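CELL division control protein 6 (Pyrobaculum aerophilum, PDB 1FNN) binds ADP and magnesium through an AAA+ ATPase module and is probably involved in regulating the initiation of DNA replication. Local coordinates at residues Met127-Asp132 with Ser143-Leu148; Ile278-Leu283 with Thr381-Glu386. All coordinates share one frame; numbering follows the deposited sequence.

Interaction 1 (Met127-Asp132 with Ser143-Leu148); sequences MFLVLD and STFIRL
F145 packs against L129 and L131 in a purely apolar strand-to-helix contact inside the AAA+ ATPase core, where helix 139-148 lies against one face of the parallel P-loop sheet. Strand 127-132 runs between strands 75-80 and 160-166, and its backbone pairs with both, as the hydrogen bonds of F128 with V77 and of L129 with A161 attest. The closest CA atoms, those of L131 and F145, are 9.1 Å apart, so the gap is bridged by side chains alone. Both leucines and F145 direct their CB atoms at the opposite segment, and all three residues are buried. F145 has CG anti to its carbonyl carbon (chi1 -71°), which leaves CB next to L131 and turns the CD2 corner of the ring to L129. Each leucine crosses the phenylalanine at about a right angle, with a methyl group approaching the ring obliquely. No hydrogen bond joins the segments. The strand's last residue, D132, belongs to the nucleotide site: it is a magnesium-binding residue in a structure of this protein, and its OD2 hydrogen-bonds to T58 and Y78. The side chain of L131, one residue earlier, stays about 11 Å from the bound magnesium ion, so the leucine-phenylalanine packing belongs to the hydrophobic core rather than to the site. On the helix, L148 extends the apolar layer to L116 and V117 of helix 109-122. Two methyls make the contact itself: L129 CD2 lies 4.1 Å from F145 CD2, and L131 CD1 lies 3.9 Å from F145 CB.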
ATOM      1  N   MET A 127      13.088 -16.885  20.078  1.00 34.73           N
ATOM      2  CA  MET A 127      12.781 -16.556  18.707  1.00 36.96           C
ATOM      3  C   MET A 127      11.514 -15.686  18.599  1.00 38.41           C
ATOM      4  O   MET A 127      10.451 -16.072  19.080  1.00 34.75           O
ATOM      5  CB  MET A 127      12.558 -17.883  17.949  1.00 32.57           C
ATOM      6  CG  MET A 127      12.165 -17.678  16.514  1.00 30.31           C
ATOM      7  SD  MET A 127      12.175 -19.067  15.422  1.00 33.70           S
ATOM      8  CE  MET A 127      11.059 -20.231  16.207  1.00 36.36           C
ATOM      9  N   PHE A 128      11.664 -14.530  17.976  1.00 38.19           N
ATOM     10  CA  PHE A 128      10.500 -13.736  17.544  1.00 36.94           C
ATOM     11  C   PHE A 128      10.279 -14.117  16.070  1.00 38.44           C
ATOM     12  O   PHE A 128      11.004 -13.656  15.187  1.00 33.38           O
ATOM     13  CB  PHE A 128      10.804 -12.262  17.713  1.00 38.88           C
ATOM     14  CG  PHE A 128       9.897 -11.234  17.119  1.00 35.62           C
ATOM     15  CD1 PHE A 128      10.407  -9.985  16.817  1.00 40.70           C
ATOM     16  CD2 PHE A 128       8.558 -11.471  16.858  1.00 39.36           C
ATOM     17  CE1 PHE A 128       9.604  -8.991  16.263  1.00 45.93           C
ATOM     18  CE2 PHE A 128       7.751 -10.488  16.306  1.00 38.36           C
ATOM     19  CZ  PHE A 128       8.276  -9.245  16.007  1.00 36.12           C
ATOM     20  N   LEU A 129       9.305 -14.966  15.837  1.00 35.22           N
ATOM     21  CA  LEU A 129       9.029 -15.516  14.526  1.00 35.65           C
ATOM     22  C   LEU A 129       7.888 -14.784  13.831  1.00 37.52           C
ATOM     23  O   LEU A 129       6.829 -14.499  14.405  1.00 35.59           O
ATOM     24  CB  LEU A 129       8.718 -17.005  14.697  1.00 33.74           C
ATOM     25  CG  LEU A 129       8.333 -17.803  13.448  1.00 37.58           C
ATOM     26  CD1 LEU A 129       9.489 -17.862  12.432  1.00 33.96           C
ATOM     27  CD2 LEU A 129       7.874 -19.211  13.838  1.00 32.03           C
ATOM     28  N   VAL A 130       8.199 -14.238  12.653  1.00 35.87           N
ATOM     29  CA  VAL A 130       7.178 -13.536  11.892  1.00 35.41           C
ATOM     30  C   VAL A 130       6.854 -14.407  10.674  1.00 37.72           C
ATOM     31  O   VAL A 130       7.749 -14.696   9.865  1.00 37.25           O
ATOM     32  CB  VAL A 130       7.674 -12.143  11.426  1.00 34.18           C
ATOM     33  CG1 VAL A 130       6.609 -11.518  10.533  1.00 36.69           C
ATOM     34  CG2 VAL A 130       7.975 -11.237  12.634  1.00 35.97           C
ATOM     35  N   LEU A 131       5.579 -14.754  10.521  1.00 34.83           N
ATOM     36  CA  LEU A 131       5.184 -15.385   9.249  1.00 37.08           C
ATOM     37  C   LEU A 131       4.427 -14.376   8.407  1.00 39.55           C
ATOM     38  O   LEU A 131       3.202 -14.235   8.573  1.00 37.56           O
ATOM     39  CB  LEU A 131       4.328 -16.625   9.565  1.00 38.39           C
ATOM     40  CG  LEU A 131       5.001 -17.646  10.487  1.00 38.48           C
ATOM     41  CD1 LEU A 131       4.046 -18.807  10.795  1.00 40.29           C
ATOM     42  CD2 LEU A 131       6.305 -18.188   9.892  1.00 37.81           C
ATOM     43  N   ASP A 132       5.151 -13.618   7.582  1.00 36.42           N
ATOM     44  CA  ASP A 132       4.569 -12.560   6.780  1.00 38.27           C
ATOM     45  C   ASP A 132       3.841 -13.157   5.574  1.00 39.06           C
ATOM     46  O   ASP A 132       4.128 -14.283   5.167  1.00 38.22           O
ATOM     47  CB  ASP A 132       5.635 -11.571   6.262  1.00 33.33           C
ATOM     48  CG  ASP A 132       5.084 -10.173   6.117  1.00 37.20           C
ATOM     49  OD1 ASP A 132       3.832 -10.004   6.083  1.00 33.52           O
ATOM     50  OD2 ASP A 132       5.878  -9.214   6.033  1.00 35.56           O
ATOM     51  N   SER A 143      -1.022 -23.778  11.549  1.00 50.00           N
ATOM     52  CA  SER A 143      -1.302 -24.374  12.853  1.00 50.48           C
ATOM     53  C   SER A 143      -0.085 -24.984  13.521  1.00 47.48           C
ATOM     54  O   SER A 143       0.097 -24.881  14.742  1.00 49.29           O
ATOM     55  CB  SER A 143      -2.408 -25.450  12.729  1.00 55.82           C
ATOM     56  OG  SER A 143      -3.504 -24.761  12.115  1.00 68.31           O
ATOM     57  N   THR A 144       0.697 -25.768  12.778  1.00 46.41           N
ATOM     58  CA  THR A 144       1.939 -26.283  13.375  1.00 48.86           C
ATOM     59  C   THR A 144       2.696 -25.157  14.070  1.00 46.13           C
ATOM     60  O   THR A 144       3.012 -25.313  15.250  1.00 47.76           O
ATOM     61  CB  THR A 144       2.820 -26.940  12.311  1.00 50.75           C
ATOM     62  OG1 THR A 144       2.088 -28.073  11.822  1.00 55.78           O
ATOM     63  CG2 THR A 144       4.153 -27.392  12.897  1.00 52.07           C
ATOM     64  N   PHE A 145       2.983 -24.042  13.389  1.00 44.42           N
ATOM     65  CA  PHE A 145       3.790 -23.002  14.050  1.00 44.61           C
ATOM     66  C   PHE A 145       3.058 -22.289  15.148  1.00 43.16           C
ATOM     67  O   PHE A 145       3.616 -22.052  16.233  1.00 46.03           O
ATOM     68  CB  PHE A 145       4.349 -22.019  12.995  1.00 42.16           C
ATOM     69  CG  PHE A 145       5.413 -22.746  12.198  1.00 41.73           C
ATOM     70  CD1 PHE A 145       5.176 -23.206  10.933  1.00 52.27           C
ATOM     71  CD2 PHE A 145       6.663 -22.956  12.767  1.00 50.15           C
ATOM     72  CE1 PHE A 145       6.145 -23.868  10.214  1.00 49.85           C
ATOM     73  CE2 PHE A 145       7.639 -23.619  12.052  1.00 38.89           C
ATOM     74  CZ  PHE A 145       7.384 -24.075  10.779  1.00 50.27           C
ATOM     75  N   ILE A 146       1.755 -22.063  14.969  1.00 42.02           N
ATOM     76  CA  ILE A 146       0.951 -21.484  16.034  1.00 42.81           C
ATOM     77  C   ILE A 146       0.995 -22.320  17.295  1.00 46.53           C
ATOM     78  O   ILE A 146       1.102 -21.736  18.377  1.00 48.52           O
ATOM     79  CB  ILE A 146      -0.535 -21.317  15.594  1.00 42.51           C
ATOM     80  CG1 ILE A 146      -0.591 -20.206  14.541  1.00 47.30           C
ATOM     81  CG2 ILE A 146      -1.408 -20.992  16.797  1.00 47.85           C
ATOM     82  CD1 ILE A 146      -1.851 -20.180  13.686  1.00 48.51           C
ATOM     83  N   ARG A 147       0.932 -23.640  17.187  1.00 48.97           N
ATOM     84  CA  ARG A 147       0.893 -24.513  18.353  1.00 52.55           C
ATOM     85  C   ARG A 147       2.241 -24.711  19.025  1.00 52.78           C
ATOM     86  O   ARG A 147       2.286 -24.803  20.258  1.00 51.39           O
ATOM     87  CB  ARG A 147       0.324 -25.894  17.967  1.00 60.61           C
ATOM     88  CG  ARG A 147      -1.178 -25.820  17.727  1.00 72.56           C
ATOM     89  CD  ARG A 147      -1.752 -27.040  17.010  1.00 79.00           C
ATOM     90  NE  ARG A 147      -3.053 -27.319  17.584  1.00 93.19           N
ATOM     91  CZ  ARG A 147      -3.978 -28.233  17.435  1.00 98.28           C
ATOM     92  NH1 ARG A 147      -3.882 -29.247  16.586  1.00101.51           N
ATOM     93  NH2 ARG A 147      -5.078 -28.132  18.185  1.00103.80           N
ATOM     94  N   LEU A 148       3.311 -24.538  18.241  1.00 52.08           N
ATOM     95  CA  LEU A 148       4.651 -24.747  18.783  1.00 48.28           C
ATOM     96  C   LEU A 148       4.933 -23.828  19.951  1.00 45.97           C
ATOM     97  O   LEU A 148       5.436 -24.271  20.982  1.00 45.07           O
ATOM     98  CB  LEU A 148       5.692 -24.616  17.669  1.00 48.55           C
ATOM     99  CG  LEU A 148       7.133 -25.009  18.008  1.00 55.41           C
ATOM    100  CD1 LEU A 148       7.196 -26.435  18.557  1.00 58.64           C
ATOM    101  CD2 LEU A 148       8.016 -24.895  16.768  1.00 52.64           C
TER

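Interaction 2 (Ile278-Leu283 with Thr381-Glu386); sequences ISEEVL and TKLIKE
The first turn of helix 280-285 meets the C-terminal helix 373-387 through E280 with K382 and L283 with L383, a salt bridge beside an apolar pair. K382 NZ donates to E280 OE2 at 2.6 Å, meeting that oxygen on its syn side and 23° out of the carboxylate plane. The other oxygen is not gripped equally, since E280 OE1 stands 3.7 Å from K382 NZ, so a single carboxylate oxygen takes the bond. E280 reaches across with CG anti to the backbone N (chi1 -177°) and an extended chain, whereas K382 bends at its second and third torsions to bring its ammonium group to the carboxylate. The two side chains cross at about a right angle. Deeper in, L383 CD1 rests on L283 CB at 3.7 Å, while its second methyl, CD2, lies 4.0 Å from E280 OE2, so the apolar pair adjoins the salt bridge. These helices are parts of the C-terminal winged-helix region, and the contact brings together elements almost a hundred residues apart in sequence. L283 also touches L376 and I380 of helix 373-387 and L294 of helix 288-304, so the leucine pair merges with a wider apolar core. With E280 replaced by alanine, the ammonium group of K382 is likely to lose its carboxylate mate and be free to turn, and L383 CD2 to lose the cover of the glutamate. S279 occupies the N-cap of the shorter helix, its OG accepting from V282 N at 3.0 Å with an N-H...O angle of 153°.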
ATOM      1  N   ILE A 278      -8.108   5.044 -18.016  1.00 58.90           N
ATOM      2  CA  ILE A 278      -9.564   5.265 -18.139  1.00 55.68           C
ATOM      3  C   ILE A 278     -10.129   4.365 -19.230  1.00 53.93           C
ATOM      4  O   ILE A 278      -9.628   4.321 -20.343  1.00 49.93           O
ATOM      5  CB  ILE A 278      -9.881   6.754 -18.347  1.00 48.98           C
ATOM      6  CG1 ILE A 278      -9.704   7.533 -17.019  1.00 41.68           C
ATOM      7  CG2 ILE A 278     -11.310   6.912 -18.863  1.00 52.07           C
ATOM      8  CD1 ILE A 278      -9.460   9.018 -17.265  1.00 41.88           C
ATOM      9  N   SER A 279     -11.165   3.602 -18.915  1.00 56.81           N
ATOM     10  CA  SER A 279     -11.767   2.701 -19.903  1.00 58.67           C
ATOM     11  C   SER A 279     -12.490   3.437 -21.026  1.00 53.62           C
ATOM     12  O   SER A 279     -13.395   4.247 -20.783  1.00 48.88           O
ATOM     13  CB  SER A 279     -12.748   1.776 -19.174  1.00 61.17           C
ATOM     14  OG  SER A 279     -13.752   1.341 -20.071  1.00 74.57           O
ATOM     15  N   GLU A 280     -12.304   2.997 -22.277  1.00 52.97           N
ATOM     16  CA  GLU A 280     -13.070   3.577 -23.382  1.00 50.28           C
ATOM     17  C   GLU A 280     -14.547   3.204 -23.226  1.00 49.02           C
ATOM     18  O   GLU A 280     -15.437   3.990 -23.552  1.00 44.58           O
ATOM     19  CB  GLU A 280     -12.573   3.160 -24.761  1.00 54.53           C
ATOM     20  CG  GLU A 280     -13.359   3.847 -25.877  1.00 57.43           C
ATOM     21  CD  GLU A 280     -12.607   3.931 -27.189  1.00 65.96           C
ATOM     22  OE1 GLU A 280     -11.355   3.927 -27.174  1.00 69.04           O
ATOM     23  OE2 GLU A 280     -13.269   4.003 -28.241  1.00 64.41           O
ATOM     24  N   GLU A 281     -14.813   2.034 -22.661  1.00 46.60           N
ATOM     25  CA  GLU A 281     -16.151   1.549 -22.420  1.00 53.55           C
ATOM     26  C   GLU A 281     -16.928   2.491 -21.497  1.00 50.29           C
ATOM     27  O   GLU A 281     -18.107   2.740 -21.748  1.00 49.99           O
ATOM     28  CB  GLU A 281     -16.112   0.166 -21.770  1.00 66.82           C
ATOM     29  CG  GLU A 281     -15.478  -0.937 -22.594  1.00 88.76           C
ATOM     30  CD  GLU A 281     -15.433  -2.262 -21.840  1.00 95.83           C
ATOM     31  OE1 GLU A 281     -15.916  -2.294 -20.684  1.00 99.51           O
ATOM     32  OE2 GLU A 281     -14.919  -3.253 -22.404  1.00100.50           O
ATOM     33  N   VAL A 282     -16.269   2.972 -20.445  1.00 47.81           N
ATOM     34  CA  VAL A 282     -16.955   3.876 -19.518  1.00 48.54           C
ATOM     35  C   VAL A 282     -17.134   5.247 -20.146  1.00 43.28           C
ATOM     36  O   VAL A 282     -18.264   5.762 -20.063  1.00 50.10           O
ATOM     37  CB  VAL A 282     -16.302   3.974 -18.132  1.00 55.85           C
ATOM     38  CG1 VAL A 282     -16.999   5.019 -17.267  1.00 59.29           C
ATOM     39  CG2 VAL A 282     -16.361   2.609 -17.443  1.00 56.29           C
ATOM     40  N   LEU A 283     -16.265   5.631 -21.083  1.00 37.64           N
ATOM     41  CA  LEU A 283     -16.471   6.911 -21.739  1.00 37.44           C
ATOM     42  C   LEU A 283     -17.678   6.881 -22.679  1.00 40.67           C
ATOM     43  O   LEU A 283     -18.459   7.845 -22.724  1.00 43.20           O
ATOM     44  CB  LEU A 283     -15.223   7.348 -22.510  1.00 36.31           C
ATOM     45  CG  LEU A 283     -13.976   7.558 -21.584  1.00 39.74           C
ATOM     46  CD1 LEU A 283     -12.829   8.081 -22.417  1.00 41.15           C
ATOM     47  CD2 LEU A 283     -14.301   8.547 -20.479  1.00 37.87           C
ATOM     48  N   THR A 381     -12.698  13.121 -28.006  1.00 38.74           N
ATOM     49  CA  THR A 381     -13.004  13.840 -29.252  1.00 41.02           C
ATOM     50  C   THR A 381     -13.571  12.922 -30.326  1.00 40.16           C
ATOM     51  O   THR A 381     -14.577  13.243 -31.004  1.00 41.47           O
ATOM     52  CB  THR A 381     -11.725  14.536 -29.736  1.00 40.16           C
ATOM     53  OG1 THR A 381     -11.439  15.609 -28.825  1.00 44.16           O
ATOM     54  CG2 THR A 381     -11.826  15.179 -31.107  1.00 41.73           C
ATOM     55  N   LYS A 382     -12.961  11.750 -30.489  1.00 39.80           N
ATOM     56  CA  LYS A 382     -13.492  10.762 -31.420  1.00 43.38           C
ATOM     57  C   LYS A 382     -14.970  10.474 -31.081  1.00 43.68           C
ATOM     58  O   LYS A 382     -15.770  10.238 -31.997  1.00 36.85           O
ATOM     59  CB  LYS A 382     -12.721   9.458 -31.372  1.00 41.67           C
ATOM     60  CG  LYS A 382     -12.912   8.454 -32.470  1.00 43.01           C
ATOM     61  CD  LYS A 382     -13.087   7.026 -32.006  1.00 55.28           C
ATOM     62  CE  LYS A 382     -12.228   6.564 -30.856  1.00 47.90           C
ATOM     63  NZ  LYS A 382     -12.497   5.163 -30.437  1.00 51.99           N
ATOM     64  N   LEU A 383     -15.247  10.095 -29.824  1.00 38.25           N
ATOM     65  CA  LEU A 383     -16.587   9.747 -29.401  1.00 38.51           C
ATOM     66  C   LEU A 383     -17.584  10.892 -29.580  1.00 34.63           C
ATOM     67  O   LEU A 383     -18.713  10.616 -29.963  1.00 36.76           O
ATOM     68  CB  LEU A 383     -16.622   9.248 -27.953  1.00 37.20           C
ATOM     69  CG  LEU A 383     -15.710   8.023 -27.703  1.00 43.19           C
ATOM     70  CD1 LEU A 383     -15.620   7.758 -26.189  1.00 40.70           C
ATOM     71  CD2 LEU A 383     -16.201   6.779 -28.414  1.00 41.67           C
ATOM     72  N   ILE A 384     -17.217  12.113 -29.260  1.00 36.55           N
ATOM     73  CA  ILE A 384     -18.106  13.253 -29.454  1.00 38.74           C
ATOM     74  C   ILE A 384     -18.439  13.444 -30.947  1.00 41.09           C
ATOM     75  O   ILE A 384     -19.599  13.630 -31.365  1.00 36.68           O
ATOM     76  CB  ILE A 384     -17.471  14.503 -28.893  1.00 35.45           C
ATOM     77  CG1 ILE A 384     -17.356  14.335 -27.344  1.00 32.07           C
ATOM     78  CG2 ILE A 384     -18.285  15.741 -29.290  1.00 37.01           C
ATOM     79  CD1 ILE A 384     -16.577  15.485 -26.756  1.00 28.73           C
ATOM     80  N   LYS A 385     -17.412  13.359 -31.776  1.00 36.12           N
ATOM     81  CA  LYS A 385     -17.534  13.504 -33.211  1.00 38.37           C
ATOM     82  C   LYS A 385     -18.466  12.448 -33.764  1.00 36.61           C
ATOM     83  O   LYS A 385     -19.258  12.843 -34.655  1.00 37.84           O
ATOM     84  CB  LYS A 385     -16.193  13.488 -33.973  1.00 36.80           C
ATOM     85  CG  LYS A 385     -15.509  14.841 -33.674  1.00 44.32           C
ATOM     86  CD  LYS A 385     -14.179  14.953 -34.416  1.00 54.12           C
ATOM     87  CE  LYS A 385     -13.589  16.335 -34.091  1.00 63.20           C
ATOM     88  NZ  LYS A 385     -12.133  16.394 -34.429  1.00 71.56           N
ATOM     89  N   GLU A 386     -18.333  11.203 -33.297  1.00 35.53           N
ATOM     90  CA  GLU A 386     -19.231  10.186 -33.799  1.00 37.04           C
ATOM     91  C   GLU A 386     -20.676  10.477 -33.396  1.00 40.94           C
ATOM     92  O   GLU A 386     -21.628  10.124 -34.115  1.00 36.02           O
ATOM     93  CB  GLU A 386     -18.775   8.783 -33.470  1.00 45.17           C
ATOM     94  CG  GLU A 386     -19.153   8.028 -32.248  1.00 69.73           C
ATOM     95  CD  GLU A 386     -18.430   6.705 -32.038  1.00 73.50           C
ATOM     96  OE1 GLU A 386     -17.203   6.607 -32.260  1.00 79.56           O
ATOM     97  OE2 GLU A 386     -19.102   5.729 -31.638  1.00 76.19           O
TER

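In the fold
Interaction 1 and interaction 2 lie in different domains, on opposite sides of the chain's centre, with centres 53 Å apart and nearest atoms about 31 Å apart. They share no helix, strand or sheet. Along the chain they come in series: 127-132 with 143-148 is complete before 278-283 opens the second. Interaction 1 links neighbouring elements of the parallel-sheet ATPase domain, only ten residues intervening, whereas interaction 2 brings the beginning and end of the winged-helix region together across 97 residues. Between the two in sequence comes the lid region, including helices 217-227 and 240-256. Each contact thus lies within its own domain, and neither joins the nucleotide-binding and winged-helix parts directly.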